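Local coordinates for protein diaminobutyrate-pyruvate transaminase and L-2,4-diaminobutyrate decarboxylase (Vibrio parahaemolyticus, PDB 2QMA) that probably binds pyridoxal 5'-phosphate and, through the C-terminal decarboxylase domain seen here, breaks a carbon-carbon bond of its amino-acid substrate, at residues H324-Q329 with D394-L399; S423-L428 with T471-C476. All coordinates share one frame; numbering follows the deposited sequence.

Contact 1: H324-Q329 with D394-L399; sequences HKLFYQ and DMYDHL
Y396 reaches out from its helix to the turn at L326, where its OH donates a hydrogen bond to L326 O (2.6 Å). The bond bends at the acceptor, with a C=O...OH angle of 120° and the donor above the carbonyl plane. L326 O lies near the plane of the Y396 ring, at its edge, and also 3.4 Å above the Y328 ring, offset toward the rim, so the carbonyl is set between two tyrosines. Packing is tight here: L326 CG, anti to the backbone N (chi1 -153°), lies 3.7 Å from Y396 CE1, and Y396 OH also touches F327 CA (3.4 Å). L326 CD1 rests against L399 CD1 (3.7 Å). Y328 meets L399 tip to tip, OH to CD1 (3.4 Å), and has its polar partner in L473 O. M395, a selenomethionine in the deposited chain, makes an oblique Met-aromatic contact, SE to Y328 CE2 (3.8 Å). The contact itself is buried; beside it, the partly exposed D394 and H398 pack on W19 and Q16 of the second subunit, whose F23 meets Y328 edge-to-face. Helix 389-411 is thus fastened to the type I turn K325-Y328, between strands 318-322 and 334-338 of the seven-stranded sheet.

Contact 2: S423-L428 with T471-C476; sequences SLSTVL and TILNPC
The end of the four-stranded antiparallel sheet of the C-terminal part of the chain holds this contact, where strand 426-431 begins and strand 465-471 runs out into a loop. T426 and T471 form an antiparallel non-hydrogen-bonded pair with CA atoms 4.5 Å apart. Their side chains lie side by side and point the same way, T426 CG2 against T471 OG1 (3.9 Å), but each hydroxyl is hydrogen-bonded outside the pair, T426 OG1 to D270 O and T471 OG1 to A105 O. One residue beyond the pair, S425 grips I472 twice. I472 N donates to S425 O (2.8 Å, N-H...O angle 155°), an oxygen that I472 CB also approaches (3.4 Å), and S425 OG donates to I472 O (2.8 Å). OG sits between the backbone N and the carbonyl carbon (chi1 76°), and from there it meets I472 O with a C=O...OG angle of 142°. On the apolar side, I472 CD1 lies against V427 CG2 (4.1 Å), while T403 of helix 389-411 touches S425, V427 and I472. Both backbone polar groups of I472 are therefore satisfied at this buried strand end, one by a main-chain carbonyl and the other by a serine hydroxyl. Because S425 OG gives its one proton to I472 O, it probably acts as acceptor in its further hydrogen bond with Y297 OH.

How the contacts relate
Contacts 1 and 2 lie with their centres about 9 Å apart and meet mainly at L473. Y328 OH of contact 1 is 2.8 Å from L473 O of contact 2, a probable hydrogen bond; L326 CD1 packs on L473 CD2 at 3.5 Å, and H398 CE1 on P475 O at 3.2 Å. Helix 389-411 serves both, facing the 324-329 turn with one part and segments 423-428 and 471-476 with T403. The turn carries K325, the predicted attachment point of pyridoxal phosphate, which is not attached here. The loop after strand 465-471 comes close to this probable cofactor site, the side chains of L473 and K325 being about 6 Å apart at their nearest atoms. The second subunit touches both contacts, its F23 also packing on P475.

Contact 1: H324-Q329 with D394-L399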
loop_
_atom_site.group_PDB
_atom_site.type_symbol
_atom_site.label_atom_id
_atom_site.label_comp_id
_atom_site.label_asym_id
_atom_site.label_seq_id
_atom_site.Cartn_x
_atom_site.Cartn_y
_atom_site.Cartn_z
ATOM N N HIS A 324 -6.957 0.465 -9.913
ATOM C CA HIS A 324 -6.010 1.391 -10.457
ATOM C C HIS A 324 -5.514 0.955 -11.810
ATOM O O HIS A 324 -4.540 1.488 -12.309
ATOM C CB HIS A 324 -4.856 1.721 -9.480
ATOM C CG HIS A 324 -4.094 0.530 -8.999
ATOM N ND1 HIS A 324 -3.342 -0.274 -9.835
ATOM C CD2 HIS A 324 -3.906 0.049 -7.750
ATOM C CE1 HIS A 324 -2.739 -1.209 -9.123
ATOM N NE2 HIS A 324 -3.075 -1.042 -7.856
ATOM N N LYS A 325 -6.180 -0.031 -12.399
ATOM C CA LYS A 325 -5.981 -0.320 -13.804
ATOM C C LYS A 325 -7.193 0.248 -14.596
ATOM O O LYS A 325 -7.329 1.482 -14.757
ATOM C CB LYS A 325 -5.696 -1.821 -14.049
ATOM C CG LYS A 325 -4.290 -2.254 -13.577
ATOM C CD LYS A 325 -4.103 -3.761 -13.633
ATOM C CE LYS A 325 -2.655 -4.189 -13.561
ATOM N NZ LYS A 325 -1.950 -4.105 -12.256
ATOM N N LEU A 326 -8.085 -0.619 -15.055
ATOM C CA LEU A 326 -9.106 -0.187 -15.988
ATOM C C LEU A 326 -10.271 0.552 -15.320
ATOM O O LEU A 326 -11.116 1.140 -16.003
ATOM C CB LEU A 326 -9.599 -1.420 -16.748
ATOM C CG LEU A 326 -10.196 -1.401 -18.143
ATOM C CD1 LEU A 326 -9.487 -0.495 -19.152
ATOM C CD2 LEU A 326 -10.353 -2.881 -18.626
ATOM N N PHE A 327 -10.319 0.556 -13.989
ATOM C CA PHE A 327 -11.310 1.413 -13.285
ATOM C C PHE A 327 -10.834 2.872 -13.087
ATOM O O PHE A 327 -11.557 3.707 -12.517
ATOM C CB PHE A 327 -11.641 0.861 -11.910
ATOM C CG PHE A 327 -12.475 -0.421 -11.896
ATOM C CD1 PHE A 327 -13.856 -0.383 -11.641
ATOM C CD2 PHE A 327 -11.849 -1.672 -12.016
ATOM C CE1 PHE A 327 -14.612 -1.577 -11.550
ATOM C CE2 PHE A 327 -12.578 -2.842 -11.946
ATOM C CZ PHE A 327 -13.967 -2.803 -11.695
ATOM N N TYR A 328 -9.616 3.162 -13.541
ATOM C CA TYR A 328 -9.045 4.528 -13.532
ATOM C C TYR A 328 -8.793 5.189 -12.173
ATOM O O TYR A 328 -8.601 6.408 -12.097
ATOM C CB TYR A 328 -9.952 5.448 -14.346
ATOM C CG TYR A 328 -10.245 4.914 -15.725
ATOM C CD1 TYR A 328 -9.231 4.822 -16.689
ATOM C CD2 TYR A 328 -11.555 4.595 -16.100
ATOM C CE1 TYR A 328 -9.500 4.376 -17.989
ATOM C CE2 TYR A 328 -11.843 4.151 -17.434
ATOM C CZ TYR A 328 -10.793 4.036 -18.349
ATOM O OH TYR A 328 -11.043 3.595 -19.625
ATOM N N GLN A 329 -8.795 4.392 -11.103
ATOM C CA GLN A 329 -8.492 4.919 -9.782
ATOM C C GLN A 329 -6.983 5.180 -9.647
ATOM O O GLN A 329 -6.180 4.484 -10.270
ATOM C CB GLN A 329 -8.996 3.940 -8.683
ATOM C CG GLN A 329 -10.501 3.608 -8.865
ATOM C CD GLN A 329 -11.379 4.872 -8.960
ATOM O OE1 GLN A 329 -11.643 5.528 -7.952
ATOM N NE2 GLN A 329 -11.799 5.224 -10.175
ATOM N N ASP A 394 -19.753 1.628 -20.474
ATOM C CA ASP A 394 -19.748 2.237 -21.827
ATOM C C ASP A 394 -18.324 2.557 -22.343
ATOM O O ASP A 394 -18.015 2.337 -23.529
ATOM C CB ASP A 394 -20.629 3.488 -21.875
ATOM C CG ASP A 394 -22.114 3.212 -21.658
ATOM O OD1 ASP A 394 -22.588 2.054 -21.633
ATOM O OD2 ASP A 394 -22.836 4.210 -21.493
HETATM N N MSE A 395 -17.457 3.050 -21.453
HETATM C CA MSE A 395 -16.055 3.295 -21.800
HETATM C C MSE A 395 -15.374 2.014 -22.261
HETATM O O MSE A 395 -14.587 2.014 -23.214
HETATM C CB MSE A 395 -15.293 3.926 -20.621
HETATM C CG MSE A 395 -15.824 5.310 -20.206
HETATM SE SE MSE A 395 -14.932 6.051 -18.704
HETATM C CE MSE A 395 -16.161 7.438 -18.209
ATOM N N TYR A 396 -15.677 0.907 -21.582
ATOM C CA TYR A 396 -14.993 -0.364 -21.873
ATOM C C TYR A 396 -15.477 -0.928 -23.197
ATOM O O TYR A 396 -14.659 -1.430 -23.962
ATOM C CB TYR A 396 -15.161 -1.394 -20.738
ATOM C CG TYR A 396 -14.758 -0.865 -19.385
ATOM C CD1 TYR A 396 -13.709 0.038 -19.263
ATOM C CD2 TYR A 396 -15.443 -1.252 -18.225
ATOM C CE1 TYR A 396 -13.355 0.582 -18.014
ATOM C CE2 TYR A 396 -15.074 -0.745 -16.955
ATOM C CZ TYR A 396 -14.034 0.172 -16.858
ATOM O OH TYR A 396 -13.673 0.670 -15.611
ATOM N N ASP A 397 -16.784 -0.839 -23.455
ATOM C CA ASP A 397 -17.367 -1.205 -24.779
ATOM C C ASP A 397 -16.605 -0.456 -25.888
ATOM O O ASP A 397 -16.176 -1.035 -26.881
ATOM C CB ASP A 397 -18.859 -0.864 -24.832
ATOM C CG ASP A 397 -19.700 -1.740 -23.885
ATOM O OD1 ASP A 397 -19.157 -2.749 -23.338
ATOM O OD2 ASP A 397 -20.898 -1.441 -23.693
ATOM N N HIS A 398 -16.442 0.844 -25.684
ATOM C CA HIS A 398 -15.661 1.708 -26.587
ATOM C C HIS A 398 -14.218 1.239 -26.824
ATOM O O HIS A 398 -13.725 1.183 -27.974
ATOM C CB HIS A 398 -15.646 3.131 -26.053
ATOM C CG HIS A 398 -14.692 4.010 -26.787
ATOM N ND1 HIS A 398 -13.460 4.367 -26.277
ATOM C CD2 HIS A 398 -14.749 4.515 -28.040
ATOM C CE1 HIS A 398 -12.825 5.114 -27.163
ATOM N NE2 HIS A 398 -13.588 5.220 -28.243
ATOM N N LEU A 399 -13.538 0.927 -25.723
ATOM C CA LEU A 399 -12.154 0.562 -25.765
ATOM C C LEU A 399 -12.007 -0.716 -26.564
ATOM O O LEU A 399 -11.095 -0.811 -27.354
ATOM C CB LEU A 399 -11.590 0.388 -24.354
ATOM C CG LEU A 399 -11.308 1.639 -23.510
ATOM C CD1 LEU A 399 -10.824 1.255 -22.111
ATOM C CD2 LEU A 399 -10.283 2.536 -24.211
#

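Contact 2: S423-L428 with T471-C476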
loop_
_atom_site.group_PDB
_atom_site.type_symbol
_atom_site.label_atom_id
_atom_site.label_comp_id
_atom_site.label_asym_id
_atom_site.label_seq_id
_atom_site.Cartn_x
_atom_site.Cartn_y
_atom_site.Cartn_z
ATOM N N SER A 423 -7.711 -9.102 -27.926
ATOM C CA SER A 423 -8.718 -9.771 -27.091
ATOM C C SER A 423 -9.322 -8.818 -26.075
ATOM O O SER A 423 -10.413 -9.038 -25.547
ATOM C CB SER A 423 -8.102 -10.982 -26.390
ATOM O OG SER A 423 -7.591 -11.893 -27.378
ATOM N N LEU A 424 -8.633 -7.721 -25.807
ATOM C CA LEU A 424 -9.166 -6.759 -24.853
ATOM C C LEU A 424 -8.834 -5.358 -25.350
ATOM O O LEU A 424 -9.440 -4.892 -26.323
ATOM C CB LEU A 424 -8.656 -7.029 -23.423
ATOM C CG LEU A 424 -9.704 -6.842 -22.306
ATOM C CD1 LEU A 424 -9.302 -7.608 -21.079
ATOM C CD2 LEU A 424 -9.892 -5.342 -21.969
ATOM N N SER A 425 -7.894 -4.691 -24.698
ATOM C CA SER A 425 -7.504 -3.342 -25.169
ATOM C C SER A 425 -6.016 -3.201 -25.499
ATOM O O SER A 425 -5.491 -2.056 -25.581
ATOM C CB SER A 425 -7.997 -2.256 -24.200
ATOM O OG SER A 425 -7.209 -2.169 -23.019
ATOM N N THR A 426 -5.336 -4.339 -25.703
ATOM C CA THR A 426 -3.939 -4.306 -26.149
ATOM C C THR A 426 -3.820 -4.566 -27.665
ATOM O O THR A 426 -4.654 -5.278 -28.278
ATOM C CB THR A 426 -2.989 -5.310 -25.371
ATOM O OG1 THR A 426 -3.356 -6.667 -25.672
ATOM C CG2 THR A 426 -3.033 -5.082 -23.866
ATOM N N VAL A 427 -2.766 -4.006 -28.260
ATOM C CA VAL A 427 -2.460 -4.279 -29.647
ATOM C C VAL A 427 -0.972 -4.628 -29.749
ATOM O O VAL A 427 -0.139 -3.915 -29.234
ATOM C CB VAL A 427 -2.812 -3.073 -30.549
ATOM C CG1 VAL A 427 -2.389 -3.324 -32.012
ATOM C CG2 VAL A 427 -4.301 -2.790 -30.492
ATOM N N LEU A 428 -0.674 -5.724 -30.445
ATOM C CA LEU A 428 0.673 -6.245 -30.581
ATOM C C LEU A 428 1.086 -6.220 -32.046
ATOM O O LEU A 428 0.415 -6.793 -32.917
ATOM C CB LEU A 428 0.772 -7.668 -29.984
ATOM C CG LEU A 428 0.444 -7.822 -28.489
ATOM C CD1 LEU A 428 0.410 -9.278 -28.021
ATOM C CD2 LEU A 428 1.402 -7.012 -27.570
ATOM N N THR A 471 -1.202 -0.495 -24.863
ATOM C CA THR A 471 -2.243 -0.784 -23.888
ATOM C C THR A 471 -3.204 0.398 -23.866
ATOM O O THR A 471 -2.915 1.466 -23.271
ATOM C CB THR A 471 -1.622 -1.067 -22.510
ATOM O OG1 THR A 471 -0.722 -2.169 -22.660
ATOM C CG2 THR A 471 -2.713 -1.470 -21.489
ATOM N N ILE A 472 -4.298 0.257 -24.603
ATOM C CA ILE A 472 -5.253 1.359 -24.732
ATOM C C ILE A 472 -6.155 1.474 -23.496
ATOM O O ILE A 472 -6.961 0.575 -23.192
ATOM C CB ILE A 472 -6.122 1.250 -26.006
ATOM C CG1 ILE A 472 -5.245 0.991 -27.245
ATOM C CG2 ILE A 472 -6.986 2.543 -26.160
ATOM C CD1 ILE A 472 -6.020 0.392 -28.468
ATOM N N LEU A 473 -6.008 2.565 -22.765
ATOM C CA LEU A 473 -6.810 2.741 -21.557
ATOM C C LEU A 473 -7.640 3.987 -21.597
ATOM O O LEU A 473 -8.787 3.981 -21.188
ATOM C CB LEU A 473 -5.966 2.752 -20.281
ATOM C CG LEU A 473 -5.224 1.484 -19.824
ATOM C CD1 LEU A 473 -4.491 1.714 -18.486
ATOM C CD2 LEU A 473 -6.151 0.245 -19.760
ATOM N N ASN A 474 -7.040 5.074 -22.061
ATOM C CA ASN A 474 -7.734 6.357 -22.109
ATOM C C ASN A 474 -8.950 6.225 -23.057
ATOM O O ASN A 474 -8.778 5.870 -24.230
ATOM C CB ASN A 474 -6.763 7.433 -22.577
ATOM C CG ASN A 474 -7.344 8.828 -22.519
ATOM O OD1 ASN A 474 -8.568 9.024 -22.533
ATOM N ND2 ASN A 474 -6.461 9.823 -22.463
ATOM N N PRO A 475 -10.179 6.466 -22.535
ATOM C CA PRO A 475 -11.373 6.280 -23.372
ATOM C C PRO A 475 -11.662 7.485 -24.272
ATOM O O PRO A 475 -12.683 7.513 -24.979
ATOM C CB PRO A 475 -12.481 6.029 -22.333
ATOM C CG PRO A 475 -12.061 6.885 -21.135
ATOM C CD PRO A 475 -10.528 6.913 -21.174
ATOM N N CYS A 476 -10.744 8.465 -24.270
ATOM C CA CYS A 476 -10.981 9.769 -24.930
ATOM C C CYS A 476 -10.144 9.998 -26.185
ATOM O O CYS A 476 -10.116 11.092 -26.732
ATOM C CB CYS A 476 -10.726 10.897 -23.903
ATOM S SG CYS A 476 -11.932 10.948 -22.565
#